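Long-range contact in Mll7089 protein (Mesorhizobium loti, PDB 2OZ8), which is of unknown function but, as a putative member of the mandelate racemase family, probably binds magnesium and may act as a hydro-lyase: residues D268-M280 and P292-M306. Numbering follows the deposited sequence.
Sequences DILNVHGQVTDVM and PISIGNTFLEAGVHM
Strands 269-272 and 293-295 run parallel, with L270 beside I293, N271 beside S294 and V272 beside I295. Four backbone hydrogen bonds join them: L270 N to P292 O, S294 N to L270 O, V272 N to S294 O, and G296 N to V272 O. The strand directions differ by 27°.

N271 and S294 meet by their side chains on one face of the sheet. N271 ND2 gives a hydrogen bond to S294 OG at 2.7 Å, and OG lies in the plane of the amide. N271 CG is anti to the backbone N (chi1 -163°), and the turn of the amide about chi2 then brings ND2 to S294 OG. A water accepts from ND2 as well and makes a weak bond to I295 O. S294 OG also has a hydrogen bond with N248 ND2, on strand 246-249, which pairs with the other edge of strand 269-272. Further along, H273 ND1 donates to N297 O, which lies at the ring edge; the modelled 2.5 Å is very short. H273 NE2 is hydrogen-bonded to E251 OE1, so both ring nitrogens have a partner.

On the face that carries L270, V272, I293 and I295 the contacts are apolar. V272 CG2 touches I295 CD1 (3.6 Å) and I293 CG2 (3.9 Å). Beyond the strand ends, T298 CG2 lies against the backbone of G274. M306 packs on V276, V279 and M280 at the start of helix 276-289. The M306 chain is bent at chi2 and chi3, and its CE comes to G274 CA at 3.8 Å. M306 SD meets V276 CG2, M306 CB meets V279 CG1 (3.9 Å), and M306 CG meets M280 SD. With an alanine in place of M306, a gap would probably open between G274 and V276, and M280 SD would lose part of its packing.

Helix 276-289 connects the two strands. The arrangement is a beta-alpha-beta unit of the TIM-type barrel of the enolase C-terminal-like domain.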
# COMPACT_ATOMS: atom_id res chain seq x y z
N ASP A 268 -16.92 12.40 0.10
CA ASP A 268 -16.77 13.70 -0.55
C ASP A 268 -17.23 14.80 0.40
O ASP A 268 -16.72 15.90 0.35
CB ASP A 268 -17.61 13.80 -1.82
CG ASP A 268 -17.13 12.88 -2.91
OD1 ASP A 268 -15.91 12.74 -3.14
OD2 ASP A 268 -18.00 12.31 -3.59
N ILE A 269 -18.23 14.51 1.22
CA ILE A 269 -18.73 15.48 2.21
C ILE A 269 -18.88 14.72 3.52
O ILE A 269 -19.31 13.57 3.48
CB ILE A 269 -20.12 16.06 1.89
CG1 ILE A 269 -20.18 16.70 0.52
CG2 ILE A 269 -20.61 17.11 2.98
CD1 ILE A 269 -21.55 16.76 0.02
N LEU A 270 -18.48 15.32 4.66
CA LEU A 270 -18.71 14.70 5.96
C LEU A 270 -20.00 15.26 6.61
O LEU A 270 -20.08 16.48 6.73
CB LEU A 270 -17.47 14.83 6.88
CG LEU A 270 -17.57 14.36 8.36
CD1 LEU A 270 -17.47 12.87 8.46
CD2 LEU A 270 -16.46 14.95 9.17
N ASN A 271 -21.02 14.43 6.95
CA ASN A 271 -22.19 14.96 7.70
C ASN A 271 -21.94 14.87 9.20
O ASN A 271 -21.35 13.92 9.68
CB ASN A 271 -23.50 14.23 7.36
CG ASN A 271 -24.77 15.02 7.79
OD1 ASN A 271 -25.54 14.55 8.68
ND2 ASN A 271 -25.04 16.17 7.14
N VAL A 272 -22.38 15.88 9.93
CA VAL A 272 -22.23 15.86 11.38
C VAL A 272 -23.50 16.38 12.00
O VAL A 272 -24.34 16.90 11.31
CB VAL A 272 -21.02 16.73 11.90
CG1 VAL A 272 -19.73 16.31 11.24
CG2 VAL A 272 -21.29 18.22 11.69
N HIS A 273 -23.59 16.29 13.32
CA HIS A 273 -24.73 16.80 14.08
C HIS A 273 -24.32 17.88 15.05
O HIS A 273 -23.55 18.72 14.69
CB HIS A 273 -25.53 15.65 14.71
CG HIS A 273 -26.33 14.90 13.69
ND1 HIS A 273 -27.60 15.29 13.30
CD2 HIS A 273 -26.02 13.83 12.91
CE1 HIS A 273 -28.04 14.48 12.35
NE2 HIS A 273 -27.10 13.58 12.10
N GLY A 274 -24.81 17.85 16.29
CA GLY A 274 -24.68 18.97 17.21
C GLY A 274 -23.75 18.80 18.40
O GLY A 274 -23.86 19.56 19.35
N GLN A 275 -22.83 17.82 18.36
CA GLN A 275 -21.87 17.70 19.43
C GLN A 275 -20.89 18.84 19.30
O GLN A 275 -19.84 18.71 18.68
CB GLN A 275 -21.13 16.37 19.37
CG GLN A 275 -22.03 15.17 19.52
CD GLN A 275 -22.73 14.80 18.22
OE1 GLN A 275 -22.58 15.49 17.18
NE2 GLN A 275 -23.52 13.74 18.27
N VAL A 276 -21.22 19.97 19.90
CA VAL A 276 -20.48 21.20 19.61
C VAL A 276 -18.98 21.05 19.62
O VAL A 276 -18.36 21.43 18.65
CB VAL A 276 -20.83 22.40 20.52
CG1 VAL A 276 -20.06 23.66 20.04
CG2 VAL A 276 -22.30 22.61 20.57
N THR A 277 -18.41 20.53 20.69
CA THR A 277 -16.97 20.40 20.79
C THR A 277 -16.39 19.40 19.77
O THR A 277 -15.36 19.69 19.15
CB THR A 277 -16.51 19.94 22.22
OG1 THR A 277 -17.13 20.76 23.23
CG2 THR A 277 -14.96 19.99 22.34
N ASP A 278 -17.02 18.25 19.59
CA ASP A 278 -16.55 17.29 18.57
C ASP A 278 -16.58 17.91 17.17
O ASP A 278 -15.65 17.68 16.38
CB ASP A 278 -17.36 16.00 18.53
CG ASP A 278 -17.49 15.31 19.87
OD1 ASP A 278 -16.80 15.71 20.83
OD2 ASP A 278 -18.30 14.35 19.95
N VAL A 279 -17.65 18.67 16.87
CA VAL A 279 -17.86 19.31 15.55
C VAL A 279 -16.83 20.36 15.23
O VAL A 279 -16.34 20.41 14.09
CB VAL A 279 -19.28 19.90 15.42
CG1 VAL A 279 -19.41 20.74 14.17
CG2 VAL A 279 -20.31 18.77 15.40
N MET A 280 -16.49 21.20 16.20
CA MET A 280 -15.41 22.16 15.96
C MET A 280 -14.03 21.49 15.82
O MET A 280 -13.17 21.96 15.07
CB MET A 280 -15.40 23.29 16.98
CG MET A 280 -16.72 24.09 17.01
SD MET A 280 -17.22 24.98 15.50
CE MET A 280 -15.79 26.07 15.39
N PRO A 292 -15.38 19.31 2.70
CA PRO A 292 -16.51 20.10 3.22
C PRO A 292 -17.37 19.33 4.22
O PRO A 292 -17.29 18.12 4.28
CB PRO A 292 -17.33 20.41 1.95
CG PRO A 292 -17.01 19.26 1.00
CD PRO A 292 -15.60 18.84 1.33
N ILE A 293 -18.27 20.00 4.92
CA ILE A 293 -19.05 19.38 6.01
C ILE A 293 -20.45 19.86 5.85
O ILE A 293 -20.66 21.02 5.48
CB ILE A 293 -18.51 19.80 7.43
CG1 ILE A 293 -17.23 19.01 7.76
CG2 ILE A 293 -19.56 19.66 8.54
CD1 ILE A 293 -16.59 19.37 9.11
N SER A 294 -21.43 18.97 6.08
CA SER A 294 -22.82 19.44 6.18
C SER A 294 -23.31 19.19 7.59
O SER A 294 -22.89 18.26 8.21
CB SER A 294 -23.74 18.86 5.12
OG SER A 294 -23.67 17.46 5.19
N ILE A 295 -24.09 20.11 8.11
CA ILE A 295 -24.76 19.95 9.40
C ILE A 295 -26.18 19.37 9.22
O ILE A 295 -27.03 19.94 8.51
CB ILE A 295 -24.84 21.31 10.10
CG1 ILE A 295 -23.45 22.01 10.06
CG2 ILE A 295 -25.54 21.19 11.48
CD1 ILE A 295 -22.39 21.61 11.05
N GLY A 296 -26.39 18.20 9.81
CA GLY A 296 -27.66 17.55 9.83
C GLY A 296 -28.56 18.11 10.95
O GLY A 296 -28.23 19.13 11.61
N ASN A 297 -29.71 17.44 11.12
CA ASN A 297 -30.67 17.82 12.14
C ASN A 297 -29.99 17.93 13.48
O ASN A 297 -29.31 17.00 13.89
CB ASN A 297 -31.81 16.82 12.24
CG ASN A 297 -32.75 16.94 11.10
OD1 ASN A 297 -33.13 15.94 10.47
ND2 ASN A 297 -33.12 18.17 10.77
N THR A 298 -30.12 19.11 14.09
CA THR A 298 -29.83 19.28 15.49
C THR A 298 -31.13 19.66 16.18
O THR A 298 -31.98 20.34 15.59
CB THR A 298 -28.64 20.25 15.74
OG1 THR A 298 -28.88 21.56 15.19
CG2 THR A 298 -27.35 19.67 15.09
N PHE A 299 -31.35 19.17 17.39
CA PHE A 299 -32.56 19.52 18.12
C PHE A 299 -32.71 21.03 18.25
O PHE A 299 -31.86 21.68 18.81
CB PHE A 299 -32.66 18.83 19.49
CG PHE A 299 -34.06 18.70 19.97
CD1 PHE A 299 -34.78 17.54 19.74
CD2 PHE A 299 -34.71 19.78 20.59
CE1 PHE A 299 -36.10 17.43 20.15
CE2 PHE A 299 -36.03 19.67 21.03
CZ PHE A 299 -36.73 18.51 20.80
N LEU A 300 -33.80 21.55 17.69
CA LEU A 300 -34.11 22.97 17.67
C LEU A 300 -33.09 23.86 16.98
O LEU A 300 -33.06 25.06 17.23
CB LEU A 300 -34.49 23.51 19.08
CG LEU A 300 -35.94 23.18 19.46
CD1 LEU A 300 -36.26 23.64 20.88
CD2 LEU A 300 -36.91 23.79 18.47
N GLU A 301 -32.29 23.27 16.10
CA GLU A 301 -31.40 23.98 15.18
C GLU A 301 -30.27 24.72 15.91
O GLU A 301 -29.71 25.67 15.40
CB GLU A 301 -32.19 24.92 14.24
CG GLU A 301 -33.01 24.21 13.14
CD GLU A 301 -34.08 23.31 13.71
OE1 GLU A 301 -34.96 23.82 14.46
OE2 GLU A 301 -34.03 22.07 13.46
N ALA A 302 -29.95 24.25 17.11
CA ALA A 302 -28.76 24.67 17.82
C ALA A 302 -27.47 24.68 16.93
O ALA A 302 -26.61 25.59 17.06
CB ALA A 302 -28.56 23.77 19.05
N GLY A 303 -27.33 23.69 16.04
CA GLY A 303 -26.13 23.56 15.22
C GLY A 303 -25.98 24.74 14.29
O GLY A 303 -25.01 24.81 13.56
N VAL A 304 -26.95 25.66 14.27
CA VAL A 304 -26.80 26.85 13.43
C VAL A 304 -25.46 27.60 13.68
O VAL A 304 -24.85 28.17 12.77
CB VAL A 304 -28.07 27.80 13.50
CG1 VAL A 304 -28.22 28.51 14.89
CG2 VAL A 304 -28.06 28.80 12.34
N HIS A 305 -24.98 27.53 14.91
CA HIS A 305 -23.83 28.28 15.32
C HIS A 305 -22.52 27.72 14.81
O HIS A 305 -21.64 28.49 14.43
CB HIS A 305 -23.83 28.40 16.83
CG HIS A 305 -24.99 29.20 17.33
ND1 HIS A 305 -24.95 30.57 17.43
CD2 HIS A 305 -26.22 28.82 17.76
CE1 HIS A 305 -26.12 31.00 17.88
NE2 HIS A 305 -26.90 29.96 18.09
N MET A 306 -22.39 26.40 14.81
CA MET A 306 -21.23 25.75 14.18
C MET A 306 -21.36 25.87 12.67
O MET A 306 -20.38 26.00 11.99
CB MET A 306 -21.09 24.27 14.61
CG MET A 306 -21.07 24.08 16.16
SD MET A 306 -22.66 23.93 17.06
CE MET A 306 -22.94 22.29 16.42
O HOH W 1 -26.97 18.07 6.28